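Local atomic coordinates of cell wall binding protein cwp8 (Peptoclostridium difficile, PDB entry 5J6Q), a protein that probably anchors itself in the cell wall through its CWB2 modules, as one of the cell wall proteins associated with the S-layer. Residues Q97-A102 against I140-G145; T119-I122 against V128-K131; I43-V48 against Q57-S62. All coordinates share one frame; numbering follows the deposited sequence.

Contact 1: Q97-A102 against I140-G145; sequences QEIVDA and ITLNVG
Ile99, on the helix 96-111, and Leu142, on the edge strand 140-143, are a compact example of how a helix is seated on a sheet by interlocking branched side chains. From the helix, the CB of Ile99 is directed at the strand and splits there into two arms. The shorter arm, CG2, meets the tip of Leu142, its CD1, at 4.0 Å. The longer arm starts at CG1, which sits beside the backbone N (chi1 -64°), and continues fully extended to CD1. That terminal methyl makes the closest approach of the contact, Ile99 CD1 standing 3.7 Å from Leu142 CB, at the root of the leucine. The same Ile99 CD1 also lies 3.8 Å from Leu142 O, against the strand's own backbone. The two side chains thus cross obliquely, with one branch of the isoleucine near the base of Leu142 and the other near its end. Both residues are buried. Tyr93 touches the two of them, so the pair belongs to a larger apolar layer, and the strand is held in its sheet by backbone bonds from Leu142 to Val128 and from Ile140 to Val130. Because the side chains meet through carbon groups, the helix is held here by shape and by exclusion of water, with 122 Å² of surface buried between the segments, rather than by directional bonds.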
ATOM      1  N   GLN A  97       4.989 -26.139 -57.171  1.00 63.26           N
ATOM      2  CA  GLN A  97       5.829 -27.069 -56.442  1.00 69.55           C
ATOM      3  C   GLN A  97       5.088 -27.718 -55.188  1.00 72.40           C
ATOM      4  O   GLN A  97       5.499 -28.777 -54.760  1.00 70.97           O
ATOM      5  CB  GLN A  97       7.099 -26.338 -56.001  1.00 68.40           C
ATOM      6  CG  GLN A  97       8.089 -27.221 -55.273  1.00 73.07           C
ATOM      7  CD  GLN A  97       8.639 -28.347 -56.116  1.00 82.37           C
ATOM      8  OE1 GLN A  97       8.448 -28.436 -57.352  1.00 86.75           O
ATOM      9  NE2 GLN A  97       9.323 -29.258 -55.455  1.00 85.37           N
ATOM     10  N   GLU A  98       4.056 -27.089 -54.623  1.00 74.54           N
ATOM     11  CA  GLU A  98       3.327 -27.719 -53.532  1.00 83.22           C
ATOM     12  C   GLU A  98       2.681 -28.976 -54.110  1.00 84.52           C
ATOM     13  O   GLU A  98       2.756 -30.037 -53.523  1.00 85.58           O
ATOM     14  CB  GLU A  98       2.253 -26.777 -52.985  1.00 83.94           C
ATOM     15  CG  GLU A  98       2.838 -25.727 -52.061  1.00 91.82           C
ATOM     16  CD  GLU A  98       1.783 -25.023 -51.239  1.00 96.39           C
ATOM     17  OE1 GLU A  98       2.068 -23.924 -50.723  1.00 97.97           O
ATOM     18  OE2 GLU A  98       0.669 -25.565 -51.118  1.00100.19           O
ATOM     19  N   ILE A  99       2.062 -28.845 -55.290  1.00 83.64           N
ATOM     20  CA  ILE A  99       1.436 -29.973 -55.951  1.00 80.30           C
ATOM     21  C   ILE A  99       2.385 -31.172 -56.104  1.00 82.30           C
ATOM     22  O   ILE A  99       1.991 -32.289 -55.789  1.00 82.76           O
ATOM     23  CB  ILE A  99       0.968 -29.509 -57.333  1.00 73.92           C
ATOM     24  CG1 ILE A  99      -0.111 -28.437 -57.184  1.00 69.24           C
ATOM     25  CG2 ILE A  99       0.459 -30.712 -58.155  1.00 69.29           C
ATOM     26  CD1 ILE A  99      -0.591 -27.884 -58.529  1.00 62.88           C
ATOM     27  N   VAL A 100       3.630 -30.950 -56.563  1.00 85.04           N
ATOM     28  CA  VAL A 100       4.506 -32.092 -56.826  1.00 91.48           C
ATOM     29  C   VAL A 100       5.000 -32.654 -55.539  1.00 90.87           C
ATOM     30  O   VAL A 100       5.366 -33.819 -55.479  1.00 90.15           O
ATOM     31  CB  VAL A 100       5.687 -31.712 -57.750  1.00 94.45           C
ATOM     32  CG1 VAL A 100       5.175 -31.042 -59.019  1.00 99.05           C
ATOM     33  CG2 VAL A 100       6.660 -30.801 -57.024  1.00 97.52           C
ATOM     34  N   ASP A 101       5.012 -31.823 -54.506  1.00 92.16           N
ATOM     35  CA  ASP A 101       5.456 -32.225 -53.171  1.00 96.86           C
ATOM     36  C   ASP A 101       4.479 -33.280 -52.639  1.00 99.03           C
ATOM     37  O   ASP A 101       4.903 -34.305 -52.124  1.00 99.05           O
ATOM     38  CB  ASP A 101       5.486 -31.013 -52.208  1.00 96.49           C
ATOM     39  CG  ASP A 101       6.664 -30.057 -52.389  1.00 92.43           C
ATOM     40  OD1 ASP A 101       7.736 -30.503 -52.858  1.00 90.84           O
ATOM     41  OD2 ASP A 101       6.514 -28.872 -52.056  1.00 88.53           O
ATOM     42  N   ALA A 102       3.170 -33.027 -52.790  1.00102.44           N
ATOM     43  CA  ALA A 102       2.118 -33.940 -52.345  1.00111.42           C
ATOM     44  C   ALA A 102       2.229 -35.281 -53.060  1.00115.55           C
ATOM     45  O   ALA A 102       2.143 -36.331 -52.428  1.00116.35           O
ATOM     46  CB  ALA A 102       0.756 -33.325 -52.624  1.00114.02           C
ATOM     47  N   ILE A 140      -4.608 -35.336 -65.169  1.00126.30           N
ATOM     48  CA  ILE A 140      -5.312 -34.177 -64.661  1.00117.52           C
ATOM     49  C   ILE A 140      -4.348 -33.000 -64.592  1.00107.73           C
ATOM     50  O   ILE A 140      -3.141 -33.182 -64.430  1.00 99.07           O
ATOM     51  CB  ILE A 140      -5.913 -34.458 -63.257  1.00116.17           C
ATOM     52  CG1 ILE A 140      -4.792 -34.728 -62.235  1.00117.00           C
ATOM     53  CG2 ILE A 140      -6.869 -35.645 -63.319  1.00117.92           C
ATOM     54  CD1 ILE A 140      -5.298 -34.766 -60.798  1.00116.45           C
ATOM     55  N   THR A 141      -4.869 -31.798 -64.751  1.00 98.68           N
ATOM     56  CA  THR A 141      -4.055 -30.619 -64.605  1.00 94.40           C
ATOM     57  C   THR A 141      -4.558 -29.822 -63.388  1.00 90.41           C
ATOM     58  O   THR A 141      -5.672 -29.297 -63.384  1.00 87.85           O
ATOM     59  CB  THR A 141      -4.070 -29.787 -65.898  1.00 94.45           C
ATOM     60  OG1 THR A 141      -3.328 -28.593 -65.655  1.00 94.30           O
ATOM     61  CG2 THR A 141      -5.480 -29.436 -66.355  1.00 95.12           C
ATOM     62  N   LEU A 142      -3.743 -29.772 -62.351  1.00 85.53           N
ATOM     63  CA  LEU A 142      -4.057 -28.998 -61.175  1.00 84.81           C
ATOM     64  C   LEU A 142      -3.520 -27.570 -61.306  1.00 83.16           C
ATOM     65  O   LEU A 142      -2.420 -27.367 -61.822  1.00 82.90           O
ATOM     66  CB  LEU A 142      -3.436 -29.697 -59.948  1.00 84.58           C
ATOM     67  CG  LEU A 142      -3.989 -31.101 -59.716  1.00 80.90           C
ATOM     68  CD1 LEU A 142      -3.455 -31.684 -58.425  1.00 76.03           C
ATOM     69  CD2 LEU A 142      -5.505 -31.010 -59.686  1.00 80.19           C
ATOM     70  N   ASN A 143      -4.300 -26.583 -60.885  1.00 83.07           N
ATOM     71  CA  ASN A 143      -3.842 -25.200 -60.906  1.00 85.95           C
ATOM     72  C   ASN A 143      -3.585 -24.704 -59.482  1.00 87.16           C
ATOM     73  O   ASN A 143      -4.173 -25.232 -58.541  1.00 85.35           O
ATOM     74  CB  ASN A 143      -4.896 -24.289 -61.544  1.00 86.93           C
ATOM     75  CG  ASN A 143      -5.142 -24.574 -63.003  1.00 90.25           C
ATOM     76  OD1 ASN A 143      -5.965 -25.426 -63.317  1.00 90.21           O
ATOM     77  ND2 ASN A 143      -4.498 -23.879 -63.957  1.00 90.70           N
ATOM     78  N   VAL A 144      -2.701 -23.706 -59.321  1.00 84.72           N
ATOM     79  CA  VAL A 144      -2.464 -23.105 -58.028  1.00 85.43           C
ATOM     80  C   VAL A 144      -3.813 -22.525 -57.615  1.00 86.45           C
ATOM     81  O   VAL A 144      -4.462 -21.889 -58.445  1.00 86.12           O
ATOM     82  CB  VAL A 144      -1.389 -21.990 -58.129  1.00 84.55           C
ATOM     83  CG1 VAL A 144      -1.249 -21.279 -56.791  1.00 84.51           C
ATOM     84  CG2 VAL A 144      -0.046 -22.571 -58.558  1.00 77.66           C
ATOM     85  N   GLY A 145      -4.260 -22.751 -56.374  1.00 87.80           N
ATOM     86  CA  GLY A 145      -5.549 -22.205 -55.974  1.00 86.61           C
ATOM     87  C   GLY A 145      -6.650 -23.247 -55.956  1.00 84.02           C
ATOM     88  O   GLY A 145      -7.777 -22.955 -55.566  1.00 84.45           O
TER

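Contact 2: T119-I122 against V128-K131; sequences TATI and VEVK
The peptide groups of Thr119 and Lys131, and of Thr121 and Glu129, are paired by hydrogen bonds across an antiparallel hairpin. Their donors do not all enter alike: Thr121 N meets Glu129 O in the carbonyl plane at 3.0 Å, whereas Glu129 N is tilted 29° from the plane of the Thr121 carbonyl, although its N-H points almost straight at the oxygen (172°). Lys131 O takes Thr119 N at 2.9 Å and, weakly, Thr119 OG1 at 3.4 Å. That second approach follows from the threonine torsion (chi1 42°), which sets OG1 between its own N and carbonyl carbon. On the face that carries Thr119, Thr121, Glu129 and Lys131, the lysine chain crosses the threonine, its CG lying 3.7 Å from Thr119 OG1, and then bends at its last torsion. Lys131 NZ finds a weak partner in Ser136 OG. Between the bonded pairs come the non-hydrogen-bonded ones, Ala120 with Val130 and Ile122 with Val128, whose side chains share the opposite face. There Ala120 CB rests on Val128 CG1 at 3.8 Å and, more loosely, on Val130 CG2 at 4.1 Å. This apolar face is turned to helix 96-111, where Ala96 and Val100 touch Val128 and Gln97 touches Ile122. Strand 127-132 is the middle one of three, between strand 118-124 and strand 140-143.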
ATOM      1  N   THR A 119       3.132 -39.736 -61.433  1.00144.96           N
ATOM      2  CA  THR A 119       4.171 -38.822 -61.904  1.00134.03           C
ATOM      3  C   THR A 119       3.582 -37.460 -62.228  1.00125.07           C
ATOM      4  O   THR A 119       2.524 -37.367 -62.856  1.00120.61           O
ATOM      5  CB  THR A 119       4.864 -39.372 -63.161  1.00131.84           C
ATOM      6  OG1 THR A 119       3.872 -39.931 -64.025  1.00134.08           O
ATOM      7  CG2 THR A 119       5.899 -40.428 -62.827  1.00132.75           C
ATOM      8  N   ALA A 120       4.271 -36.405 -61.807  1.00115.77           N
ATOM      9  CA  ALA A 120       3.824 -35.038 -62.055  1.00104.88           C
ATOM     10  C   ALA A 120       4.909 -34.208 -62.747  1.00 96.26           C
ATOM     11  O   ALA A 120       6.102 -34.360 -62.460  1.00 92.03           O
ATOM     12  CB  ALA A 120       3.431 -34.376 -60.743  1.00100.86           C
ATOM     13  N   THR A 121       4.483 -33.340 -63.666  1.00 88.71           N
ATOM     14  CA  THR A 121       5.372 -32.462 -64.419  1.00 81.68           C
ATOM     15  C   THR A 121       4.882 -31.024 -64.371  1.00 74.32           C
ATOM     16  O   THR A 121       3.725 -30.785 -64.739  1.00 70.97           O
ATOM     17  CB  THR A 121       5.389 -32.863 -65.904  1.00 79.04           C
ATOM     18  OG1 THR A 121       5.603 -34.268 -65.999  1.00 75.26           O
ATOM     19  CG2 THR A 121       6.469 -32.097 -66.701  1.00 72.65           C
ATOM     20  N   ILE A 122       5.726 -30.076 -63.925  1.00 68.86           N
ATOM     21  CA  ILE A 122       5.311 -28.681 -63.945  1.00 66.50           C
ATOM     22  C   ILE A 122       5.217 -28.291 -65.432  1.00 65.22           C
ATOM     23  O   ILE A 122       6.136 -28.581 -66.178  1.00 63.80           O
ATOM     24  CB  ILE A 122       6.334 -27.840 -63.165  1.00 64.07           C
ATOM     25  CG1 ILE A 122       6.483 -28.449 -61.756  1.00 62.70           C
ATOM     26  CG2 ILE A 122       5.904 -26.346 -63.118  1.00 56.38           C
ATOM     27  CD1 ILE A 122       7.197 -27.548 -60.761  1.00 63.17           C
ATOM     28  N   VAL A 128       0.333 -28.038 -63.042  1.00 69.36           N
ATOM     29  CA  VAL A 128       1.107 -29.270 -62.936  1.00 73.89           C
ATOM     30  C   VAL A 128       0.217 -30.417 -63.453  1.00 80.31           C
ATOM     31  O   VAL A 128      -0.967 -30.505 -63.098  1.00 84.29           O
ATOM     32  CB  VAL A 128       1.535 -29.555 -61.475  1.00 75.04           C
ATOM     33  CG1 VAL A 128       2.371 -30.836 -61.404  1.00 72.13           C
ATOM     34  CG2 VAL A 128       2.314 -28.380 -60.909  1.00 74.37           C
ATOM     35  N   GLU A 129       0.777 -31.267 -64.280  1.00 83.64           N
ATOM     36  CA  GLU A 129       0.078 -32.390 -64.867  1.00 90.79           C
ATOM     37  C   GLU A 129       0.335 -33.618 -64.031  1.00 95.45           C
ATOM     38  O   GLU A 129       1.483 -33.859 -63.653  1.00 96.68           O
ATOM     39  CB  GLU A 129       0.574 -32.616 -66.302  1.00 92.58           C
ATOM     40  CG  GLU A 129      -0.083 -33.795 -66.995  1.00 93.10           C
ATOM     41  CD  GLU A 129       0.703 -34.237 -68.214  1.00 92.28           C
ATOM     42  OE1 GLU A 129       1.835 -34.726 -68.040  1.00 87.99           O
ATOM     43  OE2 GLU A 129       0.191 -34.079 -69.336  1.00 94.16           O
ATOM     44  N   VAL A 130      -0.714 -34.388 -63.729  1.00102.14           N
ATOM     45  CA  VAL A 130      -0.543 -35.599 -62.924  1.00111.73           C
ATOM     46  C   VAL A 130      -1.146 -36.791 -63.659  1.00116.57           C
ATOM     47  O   VAL A 130      -2.274 -36.719 -64.135  1.00117.10           O
ATOM     48  CB  VAL A 130      -1.185 -35.428 -61.523  1.00114.85           C
ATOM     49  CG1 VAL A 130      -0.892 -36.648 -60.656  1.00115.07           C
ATOM     50  CG2 VAL A 130      -0.659 -34.167 -60.846  1.00115.09           C
ATOM     51  N   LYS A 131      -0.390 -37.886 -63.745  1.00121.13           N
ATOM     52  CA  LYS A 131      -0.794 -39.106 -64.432  1.00130.91           C
ATOM     53  C   LYS A 131      -0.037 -40.278 -63.824  1.00138.13           C
ATOM     54  O   LYS A 131       0.671 -40.083 -62.837  1.00141.78           O
ATOM     55  CB  LYS A 131      -0.467 -38.992 -65.932  1.00133.59           C
ATOM     56  CG  LYS A 131       1.033 -38.913 -66.207  1.00132.72           C
ATOM     57  CD  LYS A 131       1.312 -38.466 -67.635  1.00131.69           C
ATOM     58  CE  LYS A 131       2.764 -38.099 -67.830  1.00130.25           C
ATOM     59  NZ  LYS A 131       3.657 -39.254 -67.566  1.00128.51           N
TER

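Contact 3: I43-V48 against Q57-S62; sequences IKVDNV and QNKINS
Val45 and Lys59 join a tight beta hairpin to the helix that follows it. The hairpin turns through a type I' beta turn from Val45 to Val48, and both residues point their CB atoms toward helix 53-61. Lys59 replies from the helix with a long, straight arm: CG stands anti to the carbonyl carbon, and every later torsion is close to 180°, so that the chain spans the distance to the hairpin. Its CD lies against the valine. Val45 CG1, anti to its backbone N (chi1 172°), is 3.4 Å from Lys59 CD, closer than usual for two carbons. Beyond that point the ammonium group ends beside Val48, with Lys59 NZ 4.3 Å from Val48 CB, and reaches the turn through water instead of touching it directly. One water accepts from Lys59 NZ at 3.0 Å and donates to Val45 O at 2.8 Å. A second water accepts from the same nitrogen and donates to Val48 O. The lysine therefore combines a greasy stem against the valine with a hydrated charged tip near the carbonyls of the two residues that bracket the turn. Leu69 of strand 68-75 also touches Lys59, which ties this arm to the rest of the sheet. Within 57-62, Ser62 OG donates to Lys59 O at 3.0 Å, approaching from the same face of the carbonyl plane as Ser62 N.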
ATOM      1  N   ILE A  43     -13.547 -28.674 -22.437  1.00 35.63           N
ATOM      2  CA  ILE A  43     -13.553 -27.962 -21.195  1.00 34.87           C
ATOM      3  C   ILE A  43     -13.322 -28.870 -19.965  1.00 35.33           C
ATOM      4  O   ILE A  43     -13.964 -29.889 -19.828  1.00 33.74           O
ATOM      5  CB  ILE A  43     -14.854 -27.297 -21.030  1.00 35.74           C
ATOM      6  CG1 ILE A  43     -15.171 -26.441 -22.316  1.00 31.14           C
ATOM      7  CG2 ILE A  43     -14.857 -26.507 -19.766  1.00 30.25           C
ATOM      8  CD1 ILE A  43     -16.291 -25.401 -22.054  1.00 37.42           C
ATOM      9  N   LYS A  44     -12.428 -28.442 -19.083  1.00 34.19           N
ATOM     10  CA  LYS A  44     -12.101 -29.251 -17.933  1.00 35.00           C
ATOM     11  C   LYS A  44     -12.001 -28.452 -16.711  1.00 36.23           C
ATOM     12  O   LYS A  44     -11.822 -27.248 -16.735  1.00 36.79           O
ATOM     13  CB  LYS A  44     -10.736 -29.928 -18.185  1.00 33.06           C
ATOM     14  CG  LYS A  44     -10.791 -30.920 -19.270  1.00 32.96           C
ATOM     15  CD  LYS A  44      -9.488 -30.938 -19.998  1.00 49.04           C
ATOM     16  CE  LYS A  44      -8.981 -32.312 -20.190  1.00 60.67           C
ATOM     17  NZ  LYS A  44      -9.030 -32.629 -21.607  1.00 58.50           N
ATOM     18  N   VAL A  45     -12.119 -29.172 -15.583  1.00 34.65           N
ATOM     19  CA  VAL A  45     -12.018 -28.635 -14.252  1.00 33.13           C
ATOM     20  C   VAL A  45     -10.854 -29.466 -13.565  1.00 40.29           C
ATOM     21  O   VAL A  45     -11.122 -30.604 -13.273  1.00 36.56           O
ATOM     22  CB  VAL A  45     -13.369 -28.869 -13.554  1.00 40.05           C
ATOM     23  CG1 VAL A  45     -13.232 -28.484 -12.072  1.00 42.35           C
ATOM     24  CG2 VAL A  45     -14.468 -27.994 -14.252  1.00 38.63           C
ATOM     25  N   ASP A  46      -9.624 -28.889 -13.313  1.00 42.36           N
ATOM     26  CA  ASP A  46      -8.439 -29.627 -12.750  1.00 35.11           C
ATOM     27  C   ASP A  46      -8.271 -30.813 -13.602  1.00 31.23           C
ATOM     28  O   ASP A  46      -8.359 -31.920 -13.114  1.00 32.57           O
ATOM     29  CB  ASP A  46      -8.704 -30.039 -11.289  1.00 32.97           C
ATOM     30  CG  ASP A  46      -8.602 -28.858 -10.337  1.00 38.26           C
ATOM     31  OD1 ASP A  46      -8.019 -27.828 -10.736  1.00 40.92           O
ATOM     32  OD2 ASP A  46      -9.121 -28.963  -9.179  1.00 37.99           O
ATOM     33  N   ASN A  47      -8.180 -30.576 -14.896  1.00 32.37           N
ATOM     34  CA  ASN A  47      -8.051 -31.576 -15.949  1.00 37.20           C
ATOM     35  C   ASN A  47      -9.074 -32.707 -15.943  1.00 41.42           C
ATOM     36  O   ASN A  47      -8.801 -33.807 -16.453  1.00 39.49           O
ATOM     37  CB  ASN A  47      -6.605 -32.155 -15.990  1.00 43.08           C
ATOM     38  CG  ASN A  47      -5.590 -31.039 -16.015  1.00 49.92           C
ATOM     39  OD1 ASN A  47      -4.934 -30.746 -14.988  1.00 53.16           O
ATOM     40  ND2 ASN A  47      -5.431 -30.335 -17.116  1.00 48.72           N
ATOM     41  N   VAL A  48     -10.255 -32.493 -15.371  1.00 35.73           N
ATOM     42  CA  VAL A  48     -11.181 -33.583 -15.508  1.00 32.70           C
ATOM     43  C   VAL A  48     -12.303 -33.050 -16.445  1.00 32.35           C
ATOM     44  O   VAL A  48     -12.837 -31.962 -16.177  1.00 30.48           O
ATOM     45  CB  VAL A  48     -11.775 -34.043 -14.161  1.00 37.27           C
ATOM     46  CG1 VAL A  48     -12.842 -35.122 -14.418  1.00 39.95           C
ATOM     47  CG2 VAL A  48     -10.642 -34.646 -13.260  1.00 37.79           C
ATOM     48  N   GLN A  57     -20.382 -25.490 -11.284  1.00 47.28           N
ATOM     49  CA  GLN A  57     -21.006 -24.856 -10.131  1.00 46.27           C
ATOM     50  C   GLN A  57     -20.768 -25.630  -8.812  1.00 43.63           C
ATOM     51  O   GLN A  57     -20.396 -25.009  -7.793  1.00 41.42           O
ATOM     52  CB  GLN A  57     -22.530 -24.805 -10.322  1.00 48.17           C
ATOM     53  CG  GLN A  57     -23.231 -24.031  -9.226  1.00 54.50           C
ATOM     54  CD  GLN A  57     -23.855 -22.783  -9.829  1.00 66.09           C
ATOM     55  OE1 GLN A  57     -23.371 -21.668  -9.624  1.00 69.20           O
ATOM     56  NE2 GLN A  57     -24.960 -22.944 -10.597  1.00 70.19           N
ATOM     57  N   ASN A  58     -21.036 -26.965  -8.796  1.00 38.27           N
ATOM     58  CA  ASN A  58     -20.848 -27.695  -7.547  1.00 37.50           C
ATOM     59  C   ASN A  58     -19.353 -27.714  -7.139  1.00 39.83           C
ATOM     60  O   ASN A  58     -19.085 -27.803  -5.940  1.00 44.53           O
ATOM     61  CB  ASN A  58     -21.310 -29.190  -7.646  1.00 36.99           C
ATOM     62  CG  ASN A  58     -22.842 -29.371  -7.825  1.00 40.39           C
ATOM     63  OD1 ASN A  58     -23.278 -30.387  -8.398  1.00 44.66           O
ATOM     64  ND2 ASN A  58     -23.675 -28.503  -7.329  1.00 29.30           N
ATOM     65  N   LYS A  59     -18.414 -27.778  -8.094  1.00 35.94           N
ATOM     66  CA  LYS A  59     -17.001 -27.856  -7.726  1.00 42.75           C
ATOM     67  C   LYS A  59     -16.592 -26.531  -7.167  1.00 43.40           C
ATOM     68  O   LYS A  59     -15.926 -26.485  -6.127  1.00 43.26           O
ATOM     69  CB  LYS A  59     -16.138 -28.299  -8.953  1.00 45.42           C
ATOM     70  CG  LYS A  59     -16.323 -29.870  -9.195  1.00 42.62           C
ATOM     71  CD  LYS A  59     -15.336 -30.445 -10.275  1.00 34.66           C
ATOM     72  CE  LYS A  59     -15.646 -31.934 -10.479  1.00 33.77           C
ATOM     73  NZ  LYS A  59     -14.787 -32.491 -11.547  1.00 37.36           N
ATOM     74  N   ILE A  60     -17.022 -25.444  -7.814  1.00 41.48           N
ATOM     75  CA  ILE A  60     -16.732 -24.119  -7.310  1.00 40.92           C
ATOM     76  C   ILE A  60     -17.290 -23.936  -5.891  1.00 46.00           C
ATOM     77  O   ILE A  60     -16.602 -23.334  -5.041  1.00 48.99           O
ATOM     78  CB  ILE A  60     -17.329 -23.047  -8.275  1.00 43.77           C
ATOM     79  CG1 ILE A  60     -16.472 -22.894  -9.564  1.00 37.09           C
ATOM     80  CG2 ILE A  60     -17.408 -21.702  -7.535  1.00 45.10           C
ATOM     81  CD1 ILE A  60     -17.227 -22.007 -10.634  1.00 37.47           C
ATOM     82  N   ASN A  61     -18.521 -24.457  -5.610  1.00 46.54           N
ATOM     83  CA  ASN A  61     -19.144 -24.296  -4.282  1.00 41.65           C
ATOM     84  C   ASN A  61     -18.527 -25.159  -3.241  1.00 46.06           C
ATOM     85  O   ASN A  61     -18.589 -24.815  -2.067  1.00 49.51           O
ATOM     86  CB  ASN A  61     -20.602 -24.606  -4.332  1.00 47.08           C
ATOM     87  CG  ASN A  61     -21.354 -23.496  -5.053  1.00 51.65           C
ATOM     88  OD1 ASN A  61     -22.555 -23.647  -5.307  1.00 50.56           O
ATOM     89  ND2 ASN A  61     -20.715 -22.387  -5.417  1.00 47.53           N
ATOM     90  N   SER A  62     -17.879 -26.240  -3.624  1.00 45.74           N
ATOM     91  CA  SER A  62     -17.328 -27.111  -2.573  1.00 44.28           C
ATOM     92  C   SER A  62     -15.902 -26.616  -2.163  1.00 48.49           C
ATOM     93  O   SER A  62     -15.225 -27.204  -1.311  1.00 53.39           O
ATOM     94  CB  SER A  62     -17.251 -28.517  -3.125  1.00 48.34           C
ATOM     95  OG  SER A  62     -16.147 -28.553  -4.020  1.00 56.12           O
TER
HETATM   96  O   HOH W   1     -11.831 -32.185 -11.013  1.00 49.05           O
HETATM   97  O   HOH W   2     -15.167 -31.725 -14.171  1.00 40.49           O

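Overall arrangement
Contacts 1 and 2 belong to one small unit, and all four of their segments fall within Cwp8 domain 2. Their centres lie 8 Å apart, and the chain forms contact 2 between the two segments of contact 1. Strands 127-132 and 140-143 join them side by side, with Leu142 N 3.0 Å from Val128 O, and Val128 also packs against the helix, its CB 3.7 Å from Ile99 CG2. Contact 3 is separate: it comes earlier in the chain and belongs to another sheet, its centre about 49 Å from that of contact 1 and about 55 Å from that of contact 2. Wall anchoring is probably the work of the CWB2 modules.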